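Local coordinates for prenylcyclase (PDB 6IJ1), which is probably a terpene-cyclase-like enzyme that cyclises or transfers a prenyl substrate, at residues Val18-Asp23 with Arg280-Trp285. Sequence-based numbering, arbitrary orientation.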
loop_
_atom_site.group_PDB
_atom_site.type_symbol
_atom_site.label_atom_id
_atom_site.label_comp_id
_atom_site.label_asym_id
_atom_site.label_seq_id
_atom_site.Cartn_x
_atom_site.Cartn_y
_atom_site.Cartn_z
ATOM N N VAL A 18 -3.955 -7.218 -16.368
ATOM C CA VAL A 18 -5.327 -7.505 -15.965
ATOM C C VAL A 18 -5.658 -8.984 -16.138
ATOM O O VAL A 18 -6.209 -9.614 -15.234
ATOM C CB VAL A 18 -6.322 -6.614 -16.745
ATOM C CG1 VAL A 18 -7.751 -7.086 -16.459
ATOM C CG2 VAL A 18 -6.171 -5.191 -16.282
ATOM N N ASP A 19 -5.287 -9.574 -17.287
ATOM C CA ASP A 19 -5.534 -10.999 -17.466
ATOM C C ASP A 19 -4.808 -11.820 -16.408
ATOM O O ASP A 19 -5.348 -12.791 -15.916
ATOM C CB ASP A 19 -5.067 -11.466 -18.826
ATOM C CG ASP A 19 -5.970 -10.966 -19.982
ATOM O OD1 ASP A 19 -7.167 -10.696 -19.756
ATOM O OD2 ASP A 19 -5.451 -10.869 -21.092
ATOM N N PHE A 20 -3.556 -11.466 -16.066
ATOM C CA PHE A 20 -2.874 -12.187 -14.983
ATOM C C PHE A 20 -3.683 -12.121 -13.697
ATOM O O PHE A 20 -3.921 -13.129 -13.048
ATOM C CB PHE A 20 -1.464 -11.600 -14.775
ATOM C CG PHE A 20 -0.766 -12.135 -13.546
ATOM C CD1 PHE A 20 -0.027 -13.298 -13.614
ATOM C CD2 PHE A 20 -0.848 -11.459 -12.317
ATOM C CE1 PHE A 20 0.619 -13.806 -12.442
ATOM C CE2 PHE A 20 -0.190 -11.955 -11.179
ATOM C CZ PHE A 20 0.516 -13.111 -11.235
ATOM N N LEU A 21 -4.148 -10.920 -13.315
ATOM C CA LEU A 21 -4.828 -10.811 -12.029
ATOM C C LEU A 21 -6.189 -11.512 -12.051
ATOM O O LEU A 21 -6.558 -12.180 -11.101
ATOM C CB LEU A 21 -5.014 -9.340 -11.647
ATOM C CG LEU A 21 -3.724 -8.579 -11.269
ATOM C CD1 LEU A 21 -4.020 -7.105 -11.095
ATOM C CD2 LEU A 21 -3.146 -9.214 -9.996
ATOM N N LEU A 22 -6.943 -11.369 -13.141
ATOM C CA LEU A 22 -8.220 -12.088 -13.218
ATOM C C LEU A 22 -8.017 -13.594 -13.191
ATOM O O LEU A 22 -8.811 -14.307 -12.574
ATOM C CB LEU A 22 -8.964 -11.664 -14.484
ATOM C CG LEU A 22 -9.443 -10.232 -14.488
ATOM C CD1 LEU A 22 -10.049 -9.941 -15.905
ATOM C CD2 LEU A 22 -10.449 -9.958 -13.366
ATOM N N ASP A 23 -6.971 -14.109 -13.865
ATOM C CA ASP A 23 -6.724 -15.551 -13.828
ATOM C C ASP A 23 -6.299 -16.038 -12.462
ATOM O O ASP A 23 -6.447 -17.241 -12.166
ATOM C CB ASP A 23 -5.670 -15.933 -14.870
ATOM C CG ASP A 23 -6.206 -15.845 -16.297
ATOM O OD1 ASP A 23 -7.437 -15.663 -16.455
ATOM O OD2 ASP A 23 -5.413 -15.966 -17.259
ATOM N N ARG A 280 6.753 -9.894 -17.247
ATOM C CA ARG A 280 6.954 -11.340 -17.484
ATOM C C ARG A 280 5.986 -11.847 -18.556
ATOM O O ARG A 280 4.934 -11.261 -18.783
ATOM C CB ARG A 280 6.707 -12.092 -16.181
ATOM C CG ARG A 280 7.751 -11.793 -15.081
ATOM C CD ARG A 280 7.279 -12.377 -13.649
ATOM N NE ARG A 280 6.714 -13.731 -13.812
ATOM C CZ ARG A 280 7.473 -14.829 -13.781
ATOM N NH1 ARG A 280 8.796 -14.755 -13.597
ATOM N NH2 ARG A 280 6.899 -16.012 -14.002
ATOM N N PRO A 281 6.304 -12.980 -19.177
ATOM C CA PRO A 281 5.393 -13.539 -20.195
ATOM C C PRO A 281 4.001 -13.862 -19.692
ATOM O O PRO A 281 3.061 -13.793 -20.511
ATOM C CB PRO A 281 6.105 -14.833 -20.634
ATOM C CG PRO A 281 7.425 -14.819 -20.045
ATOM C CD PRO A 281 7.584 -13.720 -19.058
ATOM N N ASP A 282 3.799 -14.090 -18.393
ATOM C CA ASP A 282 2.480 -14.346 -17.856
ATOM C C ASP A 282 1.700 -13.086 -17.477
ATOM O O ASP A 282 0.579 -13.209 -16.998
ATOM C CB ASP A 282 2.580 -15.324 -16.666
ATOM C CG ASP A 282 3.471 -14.795 -15.522
ATOM O OD1 ASP A 282 3.745 -13.596 -15.489
ATOM O OD2 ASP A 282 3.898 -15.617 -14.652
ATOM N N GLY A 283 2.246 -11.912 -17.731
ATOM C CA GLY A 283 1.562 -10.641 -17.498
ATOM C C GLY A 283 1.895 -10.012 -16.166
ATOM O O GLY A 283 1.465 -8.880 -15.905
ATOM N N SER A 284 2.623 -10.724 -15.295
ATOM C CA SER A 284 2.978 -10.168 -13.991
ATOM C C SER A 284 4.367 -9.556 -14.029
ATOM O O SER A 284 5.042 -9.516 -15.059
ATOM C CB SER A 284 2.924 -11.254 -12.907
ATOM O OG SER A 284 3.953 -12.222 -13.149
ATOM N N TRP A 285 4.808 -8.991 -12.878
ATOM C CA TRP A 285 6.179 -8.517 -12.696
ATOM C C TRP A 285 6.807 -9.276 -11.541
ATOM O O TRP A 285 6.074 -9.820 -10.679
ATOM C CB TRP A 285 6.182 -6.984 -12.399
ATOM C CG TRP A 285 5.990 -6.156 -13.653
ATOM C CD1 TRP A 285 7.003 -5.588 -14.395
ATOM C CD2 TRP A 285 4.759 -5.846 -14.325
ATOM N NE1 TRP A 285 6.457 -4.955 -15.502
ATOM C CE2 TRP A 285 5.091 -5.077 -15.465
ATOM C CE3 TRP A 285 3.405 -6.096 -14.048
ATOM C CZ2 TRP A 285 4.112 -4.544 -16.346
ATOM C CZ3 TRP A 285 2.436 -5.596 -14.920
ATOM C CH2 TRP A 285 2.812 -4.837 -16.078
#
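Phe20, on helix 10-23, packs against the type I beta turn from Arg280 to Gly283, with its CA 5.3 Å from Gly283 CA. The sequence Gln279-Arg280-Pro281-Asp282-Gly283-Ser284-Trp285 fits the Gln-x3-Gly-x-Trp pattern of the QW motif known from triterpene cyclases, a loop that follows one helix, here 265-278: Gln279 NE2 bonds to Gly283 O within the loop, and Trp285 NE1 ties back to Leu275 O of that helix. The contact thus joins the N-terminal helix to this turn beside helix 327-341, where Phe20 also touches Leu327 and Ser284 touches Thr330. The Phe20 side chain, its CG swung anti to the backbone N (chi1 171°), lays one ring face over Ser284 CB, a CH-pi contact 3.4 Å from the ring centroid and only 9° off the normal. The carbonyl O of Asp282 lies at the ring's edge, 3.4 Å from Phe20 CD1. Replacing Phe20 by alanine would remove the ring, which would probably leave a gap over Ser284 CB and the turn. Gly283 suits the close approach: its positive phi (95°) would jam a side chain against the preceding carbonyl, and a CB would also crowd Phe20 CB. Within the turn, the Asp282 carboxylate is salt-bridged through OD2 to Arg280 NH2 at 3.1 Å. Asp282 OD1 closes an Asx turn with Ser284 N and, from the same face of the carboxylate, accepts a hydrogen bond from Ser284 OG at 2.7 Å.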